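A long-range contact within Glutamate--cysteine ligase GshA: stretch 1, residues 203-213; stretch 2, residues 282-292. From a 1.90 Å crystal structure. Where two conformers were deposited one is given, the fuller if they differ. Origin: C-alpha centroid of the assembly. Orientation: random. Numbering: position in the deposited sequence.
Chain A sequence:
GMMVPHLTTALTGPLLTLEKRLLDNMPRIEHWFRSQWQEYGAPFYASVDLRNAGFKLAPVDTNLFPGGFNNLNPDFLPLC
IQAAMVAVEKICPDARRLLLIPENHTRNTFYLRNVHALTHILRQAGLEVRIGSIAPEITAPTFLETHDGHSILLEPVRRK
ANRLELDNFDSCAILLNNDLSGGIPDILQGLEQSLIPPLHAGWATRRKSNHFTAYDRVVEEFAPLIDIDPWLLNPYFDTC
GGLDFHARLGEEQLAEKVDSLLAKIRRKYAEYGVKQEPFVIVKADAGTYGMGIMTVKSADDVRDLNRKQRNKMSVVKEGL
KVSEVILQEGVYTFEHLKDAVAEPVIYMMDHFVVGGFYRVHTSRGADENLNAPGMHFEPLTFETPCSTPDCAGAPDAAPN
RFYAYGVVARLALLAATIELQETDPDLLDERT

Stretch 1 (203-213) WATRRKSNHFT
Stretch 2 (282-292) VKADAGTYGMG

Residues 203-213 of glutamate-cysteine ligase GshA open with a short 3-10 segment at Trp203-Ala204, closed by Arg206 N to Trp203 O (3.2 Å), and pass through a loop into a type I beta turn, Arg207 to Asn210, with Asn210 N to Arg207 O at 3.1 Å. Lys208 and Ser209 occupy its corners (phi/psi -69/-19° and -68/-17°), and a helix runs on through Thr213. Residues 282-292 form a hairpin: strand 282-285 pairs with strand 291-292 through Ala284 N to Gly292 O (2.8 Å) and Gly292 N to Ala284 O (2.9 Å). Ala286 N to Gly290 O (2.8 Å) continues the ladder, and the tip holds a 3-10 segment at Thr288-Tyr289. Gly287 (63/-129°) has a positive phi that favours glycine; at Gly290 (118/-163°) a CB would be jammed against the preceding carbonyl O.

The backbones come closest at the hairpin tip, with Thr205 CA 4.6 Å from Gly287 CA and Ala204 CA 5.7 Å from Thr288 CA; farther along, Lys208 CA and Asp285 CA are 7.8 Å apart. No direct backbone-backbone hydrogen bond joins the stretches, but Gly287 CA makes a CA-H...O contact with Ala204 O at 3.5 Å (125° at H). An ideal CB on Gly287 would lie a tight 3.3 Å from Thr205 CG2.

The polar centre is the salt bridge from Lys208 NZ to Asp285 OD1, a 2.8 Å hydrogen bond. The CA-to-CB bonds of Lys208 (chi1 m, chi2 and chi3 t, chi4 149°) and Asp285 (chi1 t, chi2 25°) each point toward the other stretch. Asp285 OD1 also accepts from Gly287 N (2.9 Å, 155°), so OD1 is shared between the lysine of the other stretch and the backbone N two residues on. Asp285 OD2 instead receives two waters: water 1 donates to it (2.7 Å) and to Arg206 O (2.8 Å), while water 2 donates to it (2.6 Å) and accepts from Lys208 N (2.9 Å). The waters thus bridge the carboxylate to the loop backbone, where Arg206 O and Asp285 OD2 are 4.1 Å apart.

The stretches bury 331 Å² in all, both sides summed. Ala204 CB meets Thr288 CG2 at 3.8 Å, and Thr205 CG2 lies 4.2 Å from Thr288 CG2; both threonines are chi1 p. Lys208 CD packs 4.2 Å from CE of selenomethionine Met291 (t, t, m), and Phe212 CZ (chi1 m, chi2 -81°) lies 4.2 Å from Lys283 CE, which approaches the ring obliquely. The CA-to-CB bond of Arg206 points away; its side chain (chi1 p, chi2 and chi3 t, chi4 -76°) bonds within its own stretch, NH1 donating to Trp203 O (3.0 Å).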

# COMPACT_ATOMS: atom_id res chain seq x y z
N TRP A 203 -23.01 22.33 -2.47
CA TRP A 203 -22.49 21.32 -1.54
C TRP A 203 -23.03 21.51 -0.14
O TRP A 203 -23.57 20.58 0.47
CB TRP A 203 -20.96 21.41 -1.53
CG TRP A 203 -20.30 20.83 -0.33
CD1 TRP A 203 -19.65 21.52 0.68
CD2 TRP A 203 -20.23 19.46 0.01
NE1 TRP A 203 -19.16 20.63 1.62
CE2 TRP A 203 -19.51 19.36 1.22
CE3 TRP A 203 -20.69 18.30 -0.60
CZ2 TRP A 203 -19.26 18.15 1.82
CZ3 TRP A 203 -20.44 17.10 -0.01
CH2 TRP A 203 -19.73 17.03 1.18
N ALA A 204 -22.90 22.73 0.38
CA ALA A 204 -23.15 22.99 1.80
C ALA A 204 -24.64 22.99 2.18
O ALA A 204 -24.97 22.94 3.36
CB ALA A 204 -22.47 24.32 2.25
N THR A 205 -25.51 23.09 1.18
CA THR A 205 -26.95 23.07 1.41
C THR A 205 -27.58 21.83 0.75
O THR A 205 -28.78 21.79 0.51
CB THR A 205 -27.63 24.36 0.86
OG1 THR A 205 -27.25 24.53 -0.50
CG2 THR A 205 -27.21 25.58 1.65
N ARG A 206 -26.77 20.82 0.47
CA ARG A 206 -27.29 19.56 -0.06
C ARG A 206 -28.24 18.89 0.97
O ARG A 206 -28.26 19.24 2.16
CB ARG A 206 -26.13 18.62 -0.38
CG ARG A 206 -25.47 17.99 0.88
CD ARG A 206 -24.15 17.26 0.60
NE ARG A 206 -23.57 16.71 1.85
CZ ARG A 206 -22.94 17.42 2.78
NH1 ARG A 206 -22.73 18.72 2.62
NH2 ARG A 206 -22.49 16.84 3.88
N ARG A 207 -29.00 17.89 0.51
CA ARG A 207 -29.92 17.20 1.41
C ARG A 207 -29.11 16.14 2.13
O ARG A 207 -28.74 15.10 1.56
CB ARG A 207 -31.08 16.56 0.64
CG ARG A 207 -32.13 15.95 1.58
CD ARG A 207 -33.36 15.51 0.86
NE ARG A 207 -33.06 14.52 -0.17
CZ ARG A 207 -33.98 13.96 -0.96
NH1 ARG A 207 -35.26 14.27 -0.83
NH2 ARG A 207 -33.62 13.07 -1.89
N LYS A 208 -28.82 16.41 3.38
CA LYS A 208 -27.86 15.57 4.12
C LYS A 208 -28.40 14.16 4.41
O LYS A 208 -27.62 13.23 4.66
CB LYS A 208 -27.38 16.30 5.38
CG LYS A 208 -26.59 17.59 4.99
CD LYS A 208 -25.87 18.27 6.14
CE LYS A 208 -25.22 19.59 5.63
NZ LYS A 208 -25.16 20.63 6.69
N SER A 209 -29.72 13.98 4.36
CA SER A 209 -30.30 12.63 4.60
C SER A 209 -29.94 11.64 3.49
O SER A 209 -30.00 10.42 3.70
CB SER A 209 -31.81 12.72 4.83
OG SER A 209 -32.46 13.24 3.71
N ASN A 210 -29.50 12.15 2.34
CA ASN A 210 -29.06 11.30 1.24
C ASN A 210 -27.87 10.43 1.67
O ASN A 210 -27.67 9.36 1.12
CB ASN A 210 -28.65 12.11 -0.02
CG ASN A 210 -29.84 12.79 -0.71
OD1 ASN A 210 -30.98 12.47 -0.44
ND2 ASN A 210 -29.56 13.73 -1.62
N HIS A 211 -27.08 10.90 2.62
CA HIS A 211 -25.97 10.12 3.20
C HIS A 211 -26.48 8.79 3.82
O HIS A 211 -25.91 7.73 3.62
CB HIS A 211 -25.27 11.00 4.23
CG HIS A 211 -24.38 10.27 5.19
ND1 HIS A 211 -23.04 10.05 4.95
CD2 HIS A 211 -24.63 9.79 6.44
CE1 HIS A 211 -22.51 9.45 6.00
NE2 HIS A 211 -23.45 9.27 6.91
N PHE A 212 -27.59 8.87 4.56
CA PHE A 212 -28.15 7.71 5.28
C PHE A 212 -28.84 6.77 4.30
O PHE A 212 -28.75 5.57 4.44
CB PHE A 212 -29.09 8.17 6.39
CG PHE A 212 -28.42 9.13 7.36
CD1 PHE A 212 -27.61 8.66 8.37
CD2 PHE A 212 -28.47 10.50 7.17
CE1 PHE A 212 -26.95 9.53 9.27
CE2 PHE A 212 -27.79 11.39 8.05
CZ PHE A 212 -27.04 10.87 9.11
N THR A 213 -29.50 7.32 3.29
CA THR A 213 -30.12 6.54 2.22
C THR A 213 -29.06 5.77 1.42
O THR A 213 -29.25 4.62 1.04
CB THR A 213 -30.94 7.46 1.27
OG1 THR A 213 -31.91 8.19 2.03
CG2 THR A 213 -31.64 6.65 0.19
N VAL A 282 -31.44 13.55 17.36
CA VAL A 282 -32.19 14.53 16.56
C VAL A 282 -31.21 15.55 16.01
O VAL A 282 -30.55 16.27 16.77
CB VAL A 282 -33.30 15.21 17.39
CG1 VAL A 282 -34.17 16.12 16.49
CG2 VAL A 282 -34.17 14.16 18.14
N LYS A 283 -31.11 15.59 14.68
CA LYS A 283 -30.16 16.47 13.98
C LYS A 283 -30.94 17.54 13.18
O LYS A 283 -31.60 17.20 12.20
CB LYS A 283 -29.28 15.65 13.03
CG LYS A 283 -28.55 14.41 13.64
CD LYS A 283 -28.21 13.32 12.54
CE LYS A 283 -27.34 12.13 13.06
NZ LYS A 283 -25.83 12.47 12.98
N ALA A 284 -30.85 18.81 13.58
CA ALA A 284 -31.52 19.91 12.85
C ALA A 284 -30.47 20.50 11.90
O ALA A 284 -29.49 21.08 12.37
CB ALA A 284 -32.02 20.98 13.82
N ASP A 285 -30.66 20.31 10.60
CA ASP A 285 -29.70 20.78 9.58
C ASP A 285 -30.09 22.17 9.05
O ASP A 285 -31.13 22.32 8.43
CB ASP A 285 -29.67 19.83 8.40
CG ASP A 285 -28.69 20.30 7.29
OD1 ASP A 285 -27.74 21.05 7.58
OD2 ASP A 285 -28.90 19.90 6.13
N ALA A 286 -29.26 23.16 9.34
CA ALA A 286 -29.45 24.53 8.87
C ALA A 286 -28.42 24.90 7.79
O ALA A 286 -28.09 26.07 7.60
CB ALA A 286 -29.44 25.53 10.04
N GLY A 287 -27.95 23.92 7.04
CA GLY A 287 -27.12 24.22 5.87
C GLY A 287 -25.83 24.92 6.25
O GLY A 287 -25.12 24.46 7.14
N THR A 288 -25.55 26.05 5.60
CA THR A 288 -24.33 26.82 5.89
C THR A 288 -24.31 27.35 7.31
O THR A 288 -23.24 27.67 7.83
CB THR A 288 -24.18 28.04 4.92
OG1 THR A 288 -25.33 28.93 5.03
CG2 THR A 288 -24.03 27.56 3.48
N TYR A 289 -25.48 27.48 7.95
CA TYR A 289 -25.58 28.07 9.29
C TYR A 289 -25.15 27.09 10.40
O TYR A 289 -24.88 27.53 11.52
CB TYR A 289 -27.02 28.55 9.56
CG TYR A 289 -27.41 29.73 8.67
CD1 TYR A 289 -27.16 31.04 9.09
CD2 TYR A 289 -27.99 29.54 7.44
CE1 TYR A 289 -27.52 32.15 8.29
CE2 TYR A 289 -28.32 30.64 6.59
CZ TYR A 289 -28.07 31.94 7.02
OH TYR A 289 -28.44 33.03 6.22
N GLY A 290 -25.09 25.80 10.07
CA GLY A 290 -24.66 24.75 10.97
C GLY A 290 -25.75 23.72 11.26
O GLY A 290 -26.76 23.62 10.54
N MSE A 291 -25.53 22.95 12.33
CA MSE A 291 -26.42 21.86 12.71
C MSE A 291 -26.59 21.86 14.23
O MSE A 291 -25.63 22.14 14.95
CB MSE A 291 -25.84 20.54 12.20
CG MSE A 291 -26.61 19.30 12.62
SE MSE A 291 -25.98 17.66 11.73
CE MSE A 291 -27.14 17.76 10.15
N GLY A 292 -27.80 21.59 14.71
CA GLY A 292 -28.06 21.48 16.15
C GLY A 292 -28.40 20.02 16.43
O GLY A 292 -29.12 19.39 15.65
O HOH W 1 -28.38 21.38 3.99
O HOH W 2 -30.41 18.32 4.78